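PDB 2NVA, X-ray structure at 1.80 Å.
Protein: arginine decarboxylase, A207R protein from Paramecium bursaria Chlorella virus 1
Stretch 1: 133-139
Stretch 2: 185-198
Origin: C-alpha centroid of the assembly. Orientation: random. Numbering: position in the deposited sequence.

Stretch 1 133-139: RIRCDDP
Stretch 2, residues 185-198: EAYYRAIKSSKEAF

Residues 185-198 form a continuous stretch of α-helix, against which the extended segment 133-139 packs with its chain running opposite to the helix direction. The register sets the CA atoms of Ile134 and Ser194 7.5 Å apart, those of Cys136 and Ala190 5.5 Å, and those of Asp138 and Ala186 5.2 Å, so two residues of the extended chain span one helical turn and the segment draws closer to the helix toward Asp138. From Ile134 to Asp138 the backbone stays extended, with phi between -82° and -149° and psi between 97° and 149°; at Pro139 it turns to -67/-16. No direct hydrogen bond crosses the interface, which buries 296 Å² in total and rests mainly on apolar packing.

Ile134 points its CA-to-CB bond toward the helix and, with chi1 p (64°) and chi2 t (171°), is the residue of its stretch most covered by the helix (63 Å²). Its CD1 lies 3.7 Å from Ser194 OG and 4.0 Å from Ser193 CB, while CG2 lies 4.3 Å from Ala197 CB; the branched side chain thus spans about one helical turn. Ser194, chi1 m (-66°), turns its hydroxyl back along the helix, where OG donates to Ala190 O at 2.8 Å. This bond satisfies the polar group in a buried site beside the isoleucine methyl.

Cys136 also points toward the helix, with chi1 m (-64°). Its CB packs 3.7 Å from Ala190 CB, and its SG lies 3.9 Å from Ser193 CB. The small methyl of Ala190 accompanies the close backbone approach here. Ser193, likewise m (-65°), places OG 3.1 Å from Arg189 O.

Arg135 and Asp137, which lie between the contact residues, do not direct their side chains into the interface. Arg135 is out of reach of the helix, its side chain fully extended (chi1 to chi3 all t), and its guanidinium meets Asp137, whose CA-to-CB bond points away from the helix with chi1 m (-58°) and chi2 -7°. Arg135 NH2 donates to Asp137 OD2 at 2.8 Å in a salt bridge, and Arg135 NE donates to the same Asp137 OD2 at 3.1 Å.

At the closest register point, Asp138 is directed sideways with chi1 t (168°) and chi2 12°. Its CB touches Ala186 CB at 3.6 Å, and its buried carboxylate is satisfied by hydrogen bonds beyond the two stretches. One water links the backbones nearby, donating to Ala186 O at 2.7 Å and weakly to Asp137 O at 3.3 Å. Ile191 and Lys195 point away from the segment, leaving its contacts to the small residues Ala186, Ala190, Ser193, Ser194 and Ala197.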

ATOM      1  N   ARG A 133       7.475   6.530  26.228  1.00 11.86           N
ATOM      2  CA  ARG A 133       7.564   7.363  25.038  1.00 12.22           C
ATOM      3  C   ARG A 133       6.763   8.646  25.243  1.00 12.45           C
ATOM      4  O   ARG A 133       5.568   8.598  25.543  1.00 12.70           O
ATOM      5  CB  ARG A 133       7.061   6.626  23.796  1.00 12.06           C
ATOM      6  CG  ARG A 133       7.164   7.472  22.536  1.00 12.64           C
ATOM      7  CD  ARG A 133       6.894   6.650  21.293  1.00 12.22           C
ATOM      8  NE  ARG A 133       6.740   7.494  20.113  1.00 13.01           N
ATOM      9  CZ  ARG A 133       6.498   7.016  18.895  1.00 12.37           C
ATOM     10  NH1 ARG A 133       6.368   5.707  18.710  1.00 12.53           N
ATOM     11  NH2 ARG A 133       6.374   7.843  17.860  1.00 12.91           N
ATOM     12  N   ILE A 134       7.443   9.781  25.099  1.00 12.68           N
ATOM     13  CA  ILE A 134       6.795  11.085  25.200  1.00 12.57           C
ATOM     14  C   ILE A 134       6.634  11.714  23.823  1.00 12.33           C
ATOM     15  O   ILE A 134       7.457  11.488  22.927  1.00 12.39           O
ATOM     16  CB  ILE A 134       7.556  12.039  26.162  1.00 12.67           C
ATOM     17  CG1 ILE A 134       8.966  12.351  25.636  1.00 12.75           C
ATOM     18  CG2 ILE A 134       7.631  11.393  27.553  1.00 11.43           C
ATOM     19  CD1 ILE A 134       9.701  13.475  26.419  1.00 12.41           C
ATOM     20  N   ARG A 135       5.577  12.507  23.660  1.00 12.86           N
ATOM     21  CA  ARG A 135       5.356  13.181  22.389  1.00 13.26           C
ATOM     22  C   ARG A 135       6.197  14.455  22.307  1.00 13.57           C
ATOM     23  O   ARG A 135       6.105  15.327  23.181  1.00 13.76           O
ATOM     24  CB  ARG A 135       3.884  13.538  22.211  1.00 13.25           C
ATOM     25  CG  ARG A 135       3.616  14.230  20.892  1.00 14.87           C
ATOM     26  CD  ARG A 135       2.187  14.675  20.781  1.00 15.59           C
ATOM     27  NE  ARG A 135       1.972  15.298  19.474  1.00 15.68           N
ATOM     28  CZ  ARG A 135       0.782  15.620  18.973  1.00 16.01           C
ATOM     29  NH1 ARG A 135      -0.331  15.361  19.656  1.00 14.44           N
ATOM     30  NH2 ARG A 135       0.708  16.178  17.772  1.00 14.57           N
ATOM     31  N   CYS A 136       7.011  14.552  21.258  1.00 14.02           N
ATOM     32  CA  CYS A 136       7.819  15.743  20.987  1.00 14.93           C
ATOM     33  C   CYS A 136       7.985  15.870  19.477  1.00 14.78           C
ATOM     34  O   CYS A 136       8.865  15.222  18.891  1.00 15.85           O
ATOM     35  CB  CYS A 136       9.216  15.625  21.621  1.00 15.16           C
ATOM     36  SG  CYS A 136       9.318  15.530  23.417  1.00 16.90           S
ATOM     37  N   ASP A 137       7.162  16.686  18.833  1.00 14.29           N
ATOM     38  CA  ASP A 137       7.114  16.676  17.372  1.00 14.03           C
ATOM     39  C   ASP A 137       8.128  17.605  16.703  1.00 13.86           C
ATOM     40  O   ASP A 137       8.448  18.675  17.217  1.00 13.86           O
ATOM     41  CB  ASP A 137       5.726  17.062  16.856  1.00 14.25           C
ATOM     42  CG  ASP A 137       4.621  16.148  17.359  1.00 15.42           C
ATOM     43  OD1 ASP A 137       4.902  15.114  18.006  1.00 14.99           O
ATOM     44  OD2 ASP A 137       3.445  16.473  17.069  1.00 16.09           O
ATOM     45  N   ASP A 138       8.605  17.181  15.539  1.00 13.13           N
ATOM     46  CA  ASP A 138       9.249  18.093  14.605  1.00 13.38           C
ATOM     47  C   ASP A 138       8.146  18.494  13.631  1.00 13.61           C
ATOM     48  O   ASP A 138       7.681  17.653  12.850  1.00 14.35           O
ATOM     49  CB  ASP A 138      10.382  17.381  13.856  1.00 12.95           C
ATOM     50  CG  ASP A 138      10.900  18.186  12.657  1.00 13.20           C
ATOM     51  OD1 ASP A 138      10.554  19.384  12.529  1.00 13.25           O
ATOM     52  OD2 ASP A 138      11.623  17.601  11.830  1.00 13.49           O
ATOM     53  N   PRO A 139       7.725  19.764  13.659  1.00 14.53           N
ATOM     54  CA  PRO A 139       6.630  20.144  12.756  1.00 14.43           C
ATOM     55  C   PRO A 139       6.984  20.100  11.261  1.00 14.75           C
ATOM     56  O   PRO A 139       6.080  20.105  10.417  1.00 14.91           O
ATOM     57  CB  PRO A 139       6.294  21.577  13.190  1.00 14.86           C
ATOM     58  CG  PRO A 139       7.503  22.085  13.861  1.00 14.85           C
ATOM     59  CD  PRO A 139       8.181  20.893  14.488  1.00 13.80           C
ATOM     60  N   GLU A 185      16.848  21.499  15.964  1.00 13.45           N
ATOM     61  CA  GLU A 185      16.210  22.092  17.150  1.00 13.66           C
ATOM     62  C   GLU A 185      15.118  21.193  17.739  1.00 13.33           C
ATOM     63  O   GLU A 185      14.911  21.163  18.954  1.00 13.13           O
ATOM     64  CB  GLU A 185      15.652  23.468  16.787  1.00 14.50           C
ATOM     65  CG  GLU A 185      15.078  24.270  17.941  1.00 15.75           C
ATOM     66  CD  GLU A 185      16.115  24.853  18.880  1.00 17.81           C
ATOM     67  OE1 GLU A 185      15.921  24.739  20.114  1.00 19.03           O
ATOM     68  OE2 GLU A 185      17.109  25.475  18.414  1.00 20.11           O
ATOM     69  N   ALA A 186      14.432  20.451  16.873  1.00 12.90           N
ATOM     70  CA  ALA A 186      13.434  19.498  17.321  1.00 12.93           C
ATOM     71  C   ALA A 186      14.046  18.442  18.249  1.00 12.59           C
ATOM     72  O   ALA A 186      13.435  18.088  19.250  1.00 12.93           O
ATOM     73  CB  ALA A 186      12.746  18.836  16.128  1.00 13.00           C
ATOM     74  N   TYR A 187      15.232  17.935  17.904  1.00 12.77           N
ATOM     75  CA  TYR A 187      15.927  16.942  18.729  1.00 12.49           C
ATOM     76  C   TYR A 187      16.429  17.545  20.031  1.00 12.73           C
ATOM     77  O   TYR A 187      16.316  16.916  21.089  1.00 12.23           O
ATOM     78  CB  TYR A 187      17.088  16.295  17.976  1.00 12.38           C
ATOM     79  CG  TYR A 187      16.624  15.335  16.911  1.00 12.63           C
ATOM     80  CD1 TYR A 187      16.562  13.958  17.160  1.00 12.28           C
ATOM     81  CD2 TYR A 187      16.221  15.801  15.655  1.00 13.59           C
ATOM     82  CE1 TYR A 187      16.115  13.067  16.174  1.00 12.94           C
ATOM     83  CE2 TYR A 187      15.778  14.918  14.674  1.00 14.20           C
ATOM     84  CZ  TYR A 187      15.726  13.560  14.938  1.00 13.42           C
ATOM     85  OH  TYR A 187      15.291  12.697  13.956  1.00 13.77           O
ATOM     86  N   TYR A 188      16.961  18.762  19.945  1.00 12.50           N
ATOM     87  CA  TYR A 188      17.409  19.473  21.129  1.00 13.26           C
ATOM     88  C   TYR A 188      16.263  19.625  22.143  1.00 12.73           C
ATOM     89  O   TYR A 188      16.416  19.278  23.309  1.00 13.34           O
ATOM     90  CB  TYR A 188      17.978  20.842  20.757  1.00 13.01           C
ATOM     91  CG  TYR A 188      18.708  21.472  21.923  1.00 13.86           C
ATOM     92  CD1 TYR A 188      20.089  21.346  22.049  1.00 14.29           C
ATOM     93  CD2 TYR A 188      18.014  22.150  22.916  1.00 13.74           C
ATOM     94  CE1 TYR A 188      20.775  21.890  23.140  1.00 15.02           C
ATOM     95  CE2 TYR A 188      18.693  22.720  24.017  1.00 13.57           C
ATOM     96  CZ  TYR A 188      20.074  22.573  24.120  1.00 14.00           C
ATOM     97  OH  TYR A 188      20.759  23.125  25.189  1.00 15.37           O
ATOM     98  N   ARG A 189      15.124  20.144  21.687  1.00 13.18           N
ATOM     99  CA  ARG A 189      13.944  20.341  22.544  1.00 13.22           C
ATOM    100  C   ARG A 189      13.389  19.019  23.078  1.00 13.09           C
ATOM    101  O   ARG A 189      12.914  18.958  24.224  1.00 12.84           O
ATOM    102  CB  ARG A 189      12.845  21.114  21.794  1.00 13.72           C
ATOM    103  CG  ARG A 189      13.169  22.603  21.545  1.00 15.26           C
ATOM    104  CD  ARG A 189      12.095  23.257  20.671  1.00 16.73           C
ATOM    105  NE  ARG A 189      11.995  24.718  20.855  1.00 18.78           N
ATOM    106  CZ  ARG A 189      12.556  25.642  20.068  1.00 20.20           C
ATOM    107  NH1 ARG A 189      13.275  25.289  19.000  1.00 19.77           N
ATOM    108  NH2 ARG A 189      12.377  26.930  20.320  1.00 17.42           N
ATOM    109  N   ALA A 190      13.452  17.972  22.251  1.00 12.62           N
ATOM    110  CA  ALA A 190      12.993  16.641  22.642  1.00 12.64           C
ATOM    111  C   ALA A 190      13.873  16.051  23.741  1.00 12.68           C
ATOM    112  O   ALA A 190      13.371  15.411  24.671  1.00 12.87           O
ATOM    113  CB  ALA A 190      12.954  15.711  21.443  1.00 12.15           C
ATOM    114  N   ILE A 191      15.182  16.251  23.623  1.00 12.71           N
ATOM    115  CA  ILE A 191      16.129  15.718  24.614  1.00 12.39           C
ATOM    116  C   ILE A 191      15.993  16.477  25.946  1.00 12.83           C
ATOM    117  O   ILE A 191      16.084  15.877  27.027  1.00 12.59           O
ATOM    118  CB  ILE A 191      17.589  15.717  24.057  1.00 12.40           C
ATOM    119  CG1 ILE A 191      17.703  14.697  22.908  1.00 11.81           C
ATOM    120  CG2 ILE A 191      18.627  15.422  25.166  1.00 12.39           C
ATOM    121  CD1 ILE A 191      18.847  14.970  21.915  1.00 11.79           C
ATOM    122  N   LYS A 192      15.750  17.786  25.858  1.00 12.82           N
ATOM    123  CA  LYS A 192      15.478  18.593  27.047  1.00 13.38           C
ATOM    124  C   LYS A 192      14.204  18.108  27.755  1.00 13.12           C
ATOM    125  O   LYS A 192      14.198  17.933  28.976  1.00 12.98           O
ATOM    126  CB  LYS A 192      15.362  20.080  26.683  1.00 13.47           C
ATOM    127  CG  LYS A 192      15.120  20.992  27.891  1.00 14.51           C
ATOM    128  CD  LYS A 192      14.967  22.457  27.474  1.00 15.85           C
ATOM    129  CE  LYS A 192      14.855  23.338  28.744  1.00 17.55           C
ATOM    130  NZ  LYS A 192      14.856  24.793  28.364  1.00 19.19           N
ATOM    131  N   SER A 193      13.132  17.898  26.990  1.00 12.85           N
ATOM    132  CA  SER A 193      11.874  17.406  27.559  1.00 13.35           C
ATOM    133  C   SER A 193      12.050  16.019  28.167  1.00 12.87           C
ATOM    134  O   SER A 193      11.395  15.677  29.155  1.00 13.28           O
ATOM    135  CB  SER A 193      10.776  17.356  26.486  1.00 13.60           C
ATOM    136  OG  SER A 193      10.465  18.663  26.028  1.00 13.89           O
ATOM    137  N   SER A 194      12.916  15.216  27.554  1.00 12.70           N
ATOM    138  CA  SER A 194      13.190  13.868  28.030  1.00 12.31           C
ATOM    139  C   SER A 194      13.900  13.893  29.385  1.00 12.67           C
ATOM    140  O   SER A 194      13.626  13.054  30.245  1.00 12.89           O
ATOM    141  CB  SER A 194      14.031  13.105  27.008  1.00 12.03           C
ATOM    142  OG  SER A 194      13.296  12.884  25.813  1.00 12.77           O
ATOM    143  N   LYS A 195      14.818  14.847  29.564  1.00 12.35           N
ATOM    144  CA  LYS A 195      15.490  15.016  30.858  1.00 13.07           C
ATOM    145  C   LYS A 195      14.473  15.379  31.937  1.00 12.74           C
ATOM    146  O   LYS A 195      14.569  14.911  33.076  1.00 12.91           O
ATOM    147  CB  LYS A 195      16.598  16.070  30.770  1.00 13.31           C
ATOM    148  CG  LYS A 195      17.356  16.342  32.090  1.00 14.42           C
ATOM    149  CD  LYS A 195      17.944  15.061  32.694  1.00 15.75           C
ATOM    150  CE  LYS A 195      18.670  15.353  34.021  1.00 16.80           C
ATOM    151  NZ  LYS A 195      19.955  16.105  33.822  1.00 17.53           N
ATOM    152  N   GLU A 196      13.503  16.213  31.578  1.00 12.99           N
ATOM    153  CA  GLU A 196      12.451  16.593  32.513  1.00 13.01           C
ATOM    154  C   GLU A 196      11.601  15.385  32.887  1.00 13.08           C
ATOM    155  O   GLU A 196      11.202  15.241  34.042  1.00 12.49           O
ATOM    156  CB  GLU A 196      11.581  17.710  31.935  1.00 13.04           C
ATOM    157  CG  GLU A 196      12.345  19.031  31.778  1.00 14.10           C
ATOM    158  CD  GLU A 196      11.617  20.071  30.941  1.00 16.27           C
ATOM    159  OE1 GLU A 196      10.560  19.753  30.332  1.00 17.54           O
ATOM    160  OE2 GLU A 196      12.116  21.233  30.882  1.00 17.22           O
ATOM    161  N   ALA A 197      11.313  14.524  31.911  1.00 13.12           N
ATOM    162  CA  ALA A 197      10.589  13.280  32.197  1.00 13.29           C
ATOM    163  C   ALA A 197      11.430  12.294  33.028  1.00 13.28           C
ATOM    164  O   ALA A 197      10.917  11.608  33.916  1.00 13.08           O
ATOM    165  CB  ALA A 197      10.119  12.632  30.890  1.00 12.89           C
ATOM    166  N   PHE A 198      12.721  12.232  32.720  1.00 13.56           N
ATOM    167  CA  PHE A 198      13.687  11.418  33.455  1.00 13.97           C
ATOM    168  C   PHE A 198      13.646  11.802  34.936  1.00 13.92           C
ATOM    169  O   PHE A 198      13.604  10.926  35.823  1.00 14.12           O
ATOM    170  CB  PHE A 198      15.068  11.720  32.880  1.00 14.79           C
ATOM    171  CG  PHE A 198      16.058  10.608  32.995  1.00 14.74           C
ATOM    172  CD1 PHE A 198      16.130   9.622  32.010  1.00 16.73           C
ATOM    173  CD2 PHE A 198      16.976  10.596  34.049  1.00 17.26           C
ATOM    174  CE1 PHE A 198      17.072   8.613  32.086  1.00 14.97           C
ATOM    175  CE2 PHE A 198      17.935   9.583  34.139  1.00 17.07           C
ATOM    176  CZ  PHE A 198      17.974   8.591  33.131  1.00 15.72           C
TER
HETATM  177  O   HOH W   1      10.760  18.412  19.606  1.00 16.81           O